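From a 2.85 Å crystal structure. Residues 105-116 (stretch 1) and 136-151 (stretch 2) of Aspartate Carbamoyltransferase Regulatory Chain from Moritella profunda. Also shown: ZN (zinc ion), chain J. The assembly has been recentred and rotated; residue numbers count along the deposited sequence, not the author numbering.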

# COMPACT_ATOMS: atom_id res chain seq x y z
N VAL D 105 -6.38 -38.55 -11.06
CA VAL D 105 -5.85 -38.73 -12.41
C VAL D 105 -5.57 -37.37 -13.05
O VAL D 105 -4.50 -37.17 -13.63
CB VAL D 105 -6.84 -39.50 -13.31
CG1 VAL D 105 -6.34 -39.56 -14.76
CG2 VAL D 105 -7.02 -40.90 -12.78
N PHE D 106 -6.54 -36.46 -12.96
CA PHE D 106 -6.50 -35.15 -13.64
C PHE D 106 -6.56 -33.97 -12.67
O PHE D 106 -7.25 -34.03 -11.66
CB PHE D 106 -7.67 -35.02 -14.61
CG PHE D 106 -7.79 -36.17 -15.60
CD1 PHE D 106 -8.80 -37.11 -15.48
CD2 PHE D 106 -6.88 -36.29 -16.65
CE1 PHE D 106 -8.91 -38.15 -16.38
CE2 PHE D 106 -6.97 -37.32 -17.55
CZ PHE D 106 -8.00 -38.26 -17.42
N PRO D 107 -5.86 -32.88 -13.00
CA PRO D 107 -5.98 -31.69 -12.20
C PRO D 107 -7.23 -30.95 -12.64
O PRO D 107 -7.66 -31.10 -13.77
CB PRO D 107 -4.72 -30.90 -12.58
CG PRO D 107 -4.51 -31.22 -13.99
CD PRO D 107 -4.98 -32.65 -14.16
N CYS D 108 -7.82 -30.18 -11.74
CA CYS D 108 -8.99 -29.37 -12.07
C CYS D 108 -8.66 -28.26 -13.08
O CYS D 108 -7.68 -27.52 -12.92
CB CYS D 108 -9.54 -28.74 -10.80
SG CYS D 108 -11.10 -27.97 -11.01
N PRO D 109 -9.45 -28.15 -14.16
CA PRO D 109 -9.26 -27.03 -15.09
C PRO D 109 -9.47 -25.64 -14.48
O PRO D 109 -9.01 -24.67 -15.08
CB PRO D 109 -10.30 -27.29 -16.18
CG PRO D 109 -10.60 -28.73 -16.08
CD PRO D 109 -10.48 -29.09 -14.64
N ASN D 110 -10.17 -25.56 -13.33
CA ASN D 110 -10.41 -24.28 -12.63
C ASN D 110 -9.15 -23.83 -11.89
O ASN D 110 -8.76 -24.49 -10.94
CB ASN D 110 -11.60 -24.42 -11.67
CG ASN D 110 -11.74 -23.24 -10.65
OD1 ASN D 110 -11.14 -22.18 -10.80
ND2 ASN D 110 -12.56 -23.45 -9.61
N SER D 111 -8.52 -22.74 -12.31
CA SER D 111 -7.22 -22.35 -11.73
C SER D 111 -7.32 -21.91 -10.27
O SER D 111 -6.37 -22.03 -9.50
CB SER D 111 -6.52 -21.26 -12.54
OG SER D 111 -7.43 -20.24 -12.87
N ASN D 112 -8.49 -21.42 -9.88
CA ASN D 112 -8.71 -20.91 -8.54
C ASN D 112 -9.06 -22.02 -7.54
O ASN D 112 -9.21 -21.79 -6.32
CB ASN D 112 -9.85 -19.90 -8.60
CG ASN D 112 -9.95 -19.09 -7.36
OD1 ASN D 112 -8.96 -18.49 -6.93
ND2 ASN D 112 -11.14 -19.06 -6.73
N CYS D 113 -9.20 -23.24 -8.06
CA CYS D 113 -9.69 -24.37 -7.30
C CYS D 113 -8.75 -24.63 -6.14
O CYS D 113 -7.55 -24.71 -6.33
CB CYS D 113 -9.79 -25.57 -8.22
SG CYS D 113 -10.34 -27.07 -7.47
N ILE D 114 -9.28 -24.75 -4.93
CA ILE D 114 -8.44 -25.00 -3.75
C ILE D 114 -7.52 -26.22 -3.91
O ILE D 114 -6.58 -26.43 -3.15
CB ILE D 114 -9.29 -25.22 -2.47
CG1 ILE D 114 -8.43 -25.11 -1.20
CG2 ILE D 114 -9.98 -26.60 -2.52
CD1 ILE D 114 -7.59 -23.82 -1.09
N THR D 115 -7.80 -27.02 -4.92
CA THR D 115 -7.17 -28.31 -5.07
C THR D 115 -5.67 -28.20 -5.44
O THR D 115 -4.86 -29.08 -5.10
CB THR D 115 -8.02 -29.13 -6.07
OG1 THR D 115 -8.31 -30.40 -5.50
CG2 THR D 115 -7.37 -29.25 -7.46
N HIS D 116 -5.29 -27.08 -6.05
CA HIS D 116 -4.00 -26.96 -6.70
C HIS D 116 -2.74 -26.98 -5.83
O HIS D 116 -1.93 -27.91 -5.95
CB HIS D 116 -4.03 -25.83 -7.71
CG HIS D 116 -4.78 -26.20 -8.94
ND1 HIS D 116 -5.86 -25.49 -9.42
CD2 HIS D 116 -4.67 -27.30 -9.74
CE1 HIS D 116 -6.35 -26.10 -10.48
NE2 HIS D 116 -5.65 -27.20 -10.70
ZN ZN J . -11.97 -27.92 -8.99
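Stretch 2 136-151: KCKYCEKTFSKDIVTE

Stretch 2 lies on stretch 1 through a shared zinc ion and an apolar patch beside it. Its backbone runs as the end of a strand (136-137), a loop, a second strand (143-145) and a helix that runs on to Thr150; a hydrogen bond from Cys137 N to Lys142 O, 2.9 Å, joins the first strand to the residue just before the second. Stretch 1 is irregular, with type I turns at Asn110-Cys113 and Cys113-His116. The closest CA pairs, Cys113 CA with Cys140 CA (5.6 Å) and Pro109 CA with Val149 CA (6.2 Å), mark the two centres of contact. From Pro109-Val149 through Asn110-Lys142 and Cys113-Cys140 to Thr115-Tyr139 the pairing runs in opposite senses; Cys108-Cys137 falls outside that order.

At the first, zinc is bound by Cys108 SG at 2.2 Å, Cys113 SG at 2.4 Å, Cys137 SG at 2.4 Å and Cys140 SG at 2.3 Å. Three of these side chains are t in chi1; Cys140 alone is p (68°). Each rotamer brings its sulfur to the metal, so the SG-SG separation of 3.5 Å between Cys108 and Cys140 reflects common ligation. Asn110, t with chi2 at 15°, uses both ends of its amide: ND2 donates to Cys140 SG (3.5 Å, 171° at the hydrogen), while OD1 accepts from Asn112 N at 2.9 Å within the first turn. Tyr139, at chi1 -67°, brings CD2 to 3.6 Å from Thr115 OG1, and its CB lies 4.2 Å from Ile114 CG2.

At the second, Phe144 is m (chi2 102°) and offers a ring face to Pro109: Pro109 CB stands 3.6 Å from the centroid of the Phe144 ring, only 6° off the normal, the geometry of a CH-pi contact. Pro109, whose ring is C-gamma exo, also places CG 3.6 Å from Val149 CG2 and 4.0 Å from Ile148 CG2. Val149 is t; its other methyl, CG1, packs 3.5 Å from Phe106 CB, so the two branches of one side chain contact different residues of stretch 1.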

# COMPACT_ATOMS: atom_id res chain seq x y z
N LYS D 136 -17.61 -33.09 -13.18
CA LYS D 136 -17.87 -32.10 -12.14
C LYS D 136 -16.92 -32.35 -10.98
O LYS D 136 -16.90 -33.43 -10.40
CB LYS D 136 -19.32 -32.15 -11.65
CG LYS D 136 -19.67 -31.02 -10.69
CD LYS D 136 -21.05 -31.19 -10.13
CE LYS D 136 -21.19 -30.53 -8.78
NZ LYS D 136 -22.52 -30.85 -8.20
N CYS D 137 -16.15 -31.32 -10.66
CA CYS D 137 -15.12 -31.38 -9.63
C CYS D 137 -15.71 -31.45 -8.21
O CYS D 137 -16.53 -30.63 -7.82
CB CYS D 137 -14.22 -30.16 -9.75
SG CYS D 137 -13.11 -29.95 -8.40
N LYS D 138 -15.26 -32.45 -7.45
CA LYS D 138 -15.70 -32.65 -6.07
C LYS D 138 -15.48 -31.41 -5.18
O LYS D 138 -16.31 -31.08 -4.35
CB LYS D 138 -14.94 -33.84 -5.50
CG LYS D 138 -15.16 -34.16 -4.03
CD LYS D 138 -14.02 -35.08 -3.54
CE LYS D 138 -14.11 -35.41 -2.06
NZ LYS D 138 -12.78 -35.20 -1.45
N TYR D 139 -14.36 -30.72 -5.38
CA TYR D 139 -14.05 -29.55 -4.56
C TYR D 139 -14.75 -28.27 -5.06
O TYR D 139 -15.72 -27.86 -4.46
CB TYR D 139 -12.53 -29.40 -4.42
CG TYR D 139 -11.92 -30.52 -3.63
CD1 TYR D 139 -11.87 -30.46 -2.25
CD2 TYR D 139 -11.45 -31.67 -4.25
CE1 TYR D 139 -11.33 -31.49 -1.51
CE2 TYR D 139 -10.92 -32.70 -3.52
CZ TYR D 139 -10.86 -32.61 -2.14
OH TYR D 139 -10.36 -33.63 -1.37
N CYS D 140 -14.29 -27.67 -6.16
CA CYS D 140 -14.88 -26.42 -6.65
C CYS D 140 -16.30 -26.51 -7.22
O CYS D 140 -16.92 -25.47 -7.49
CB CYS D 140 -14.00 -25.76 -7.71
SG CYS D 140 -13.88 -26.65 -9.25
N GLU D 141 -16.78 -27.72 -7.44
CA GLU D 141 -18.15 -27.97 -7.92
C GLU D 141 -18.47 -27.43 -9.33
O GLU D 141 -19.64 -27.43 -9.76
CB GLU D 141 -19.16 -27.53 -6.87
CG GLU D 141 -19.22 -28.49 -5.71
CD GLU D 141 -20.17 -28.06 -4.62
OE1 GLU D 141 -19.69 -27.57 -3.57
OE2 GLU D 141 -21.40 -28.21 -4.82
N LYS D 142 -17.43 -27.02 -10.05
CA LYS D 142 -17.59 -26.60 -11.43
C LYS D 142 -17.56 -27.83 -12.34
O LYS D 142 -16.99 -28.86 -11.99
CB LYS D 142 -16.50 -25.60 -11.80
CG LYS D 142 -16.46 -24.44 -10.83
CD LYS D 142 -16.02 -23.12 -11.46
CE LYS D 142 -16.40 -21.95 -10.54
NZ LYS D 142 -17.86 -21.94 -10.19
N THR D 143 -18.20 -27.73 -13.50
CA THR D 143 -18.32 -28.87 -14.42
C THR D 143 -17.59 -28.59 -15.74
O THR D 143 -17.72 -27.52 -16.32
CB THR D 143 -19.79 -29.21 -14.68
OG1 THR D 143 -20.53 -29.13 -13.45
CG2 THR D 143 -19.92 -30.61 -15.27
N PHE D 144 -16.81 -29.57 -16.19
CA PHE D 144 -16.02 -29.45 -17.43
C PHE D 144 -16.22 -30.64 -18.34
O PHE D 144 -16.33 -31.78 -17.89
CB PHE D 144 -14.54 -29.36 -17.10
CG PHE D 144 -14.18 -28.19 -16.26
CD1 PHE D 144 -13.95 -28.35 -14.89
CD2 PHE D 144 -14.09 -26.93 -16.82
CE1 PHE D 144 -13.61 -27.26 -14.10
CE2 PHE D 144 -13.75 -25.83 -16.05
CZ PHE D 144 -13.52 -26.00 -14.68
N SER D 145 -16.21 -30.39 -19.64
CA SER D 145 -16.35 -31.45 -20.64
C SER D 145 -15.08 -32.30 -20.71
O SER D 145 -13.98 -31.76 -20.81
CB SER D 145 -16.65 -30.84 -22.00
OG SER D 145 -15.86 -29.69 -22.19
N LYS D 146 -15.24 -33.63 -20.67
CA LYS D 146 -14.11 -34.58 -20.62
C LYS D 146 -12.89 -34.04 -21.36
O LYS D 146 -11.82 -33.93 -20.78
CB LYS D 146 -14.52 -35.95 -21.17
N ASP D 147 -13.09 -33.68 -22.64
CA ASP D 147 -12.01 -33.19 -23.50
C ASP D 147 -11.21 -32.05 -22.86
O ASP D 147 -9.99 -32.09 -22.86
CB ASP D 147 -12.57 -32.72 -24.85
CG ASP D 147 -13.00 -33.88 -25.76
OD1 ASP D 147 -12.77 -35.05 -25.41
OD2 ASP D 147 -13.56 -33.60 -26.84
N ILE D 148 -11.90 -31.06 -22.30
CA ILE D 148 -11.22 -29.95 -21.63
C ILE D 148 -10.31 -30.47 -20.53
O ILE D 148 -9.20 -29.99 -20.37
CB ILE D 148 -12.23 -28.92 -21.04
CG1 ILE D 148 -12.71 -27.93 -22.11
CG2 ILE D 148 -11.60 -28.10 -19.92
CD1 ILE D 148 -13.21 -28.57 -23.41
N VAL D 149 -10.78 -31.46 -19.77
CA VAL D 149 -10.01 -32.04 -18.67
C VAL D 149 -8.92 -33.01 -19.15
O VAL D 149 -7.89 -33.15 -18.53
CB VAL D 149 -10.94 -32.78 -17.69
CG1 VAL D 149 -10.15 -33.39 -16.52
CG2 VAL D 149 -11.99 -31.86 -17.14
N THR D 150 -9.18 -33.69 -20.25
CA THR D 150 -8.26 -34.68 -20.81
C THR D 150 -6.94 -34.09 -21.30
O THR D 150 -5.89 -34.68 -21.06
CB THR D 150 -8.97 -35.42 -21.95
OG1 THR D 150 -9.99 -36.24 -21.39
CG2 THR D 150 -8.01 -36.28 -22.79
N GLU D 151 -6.98 -32.94 -21.97
CA GLU D 151 -5.80 -32.38 -22.66
C GLU D 151 -4.55 -32.18 -21.79
O GLU D 151 -4.61 -31.74 -20.64
CB GLU D 151 -6.14 -31.04 -23.34
CG GLU D 151 -7.47 -30.96 -24.16
CD GLU D 151 -7.80 -32.18 -25.06
OE1 GLU D 151 -7.56 -33.34 -24.65
OE2 GLU D 151 -8.36 -31.96 -26.16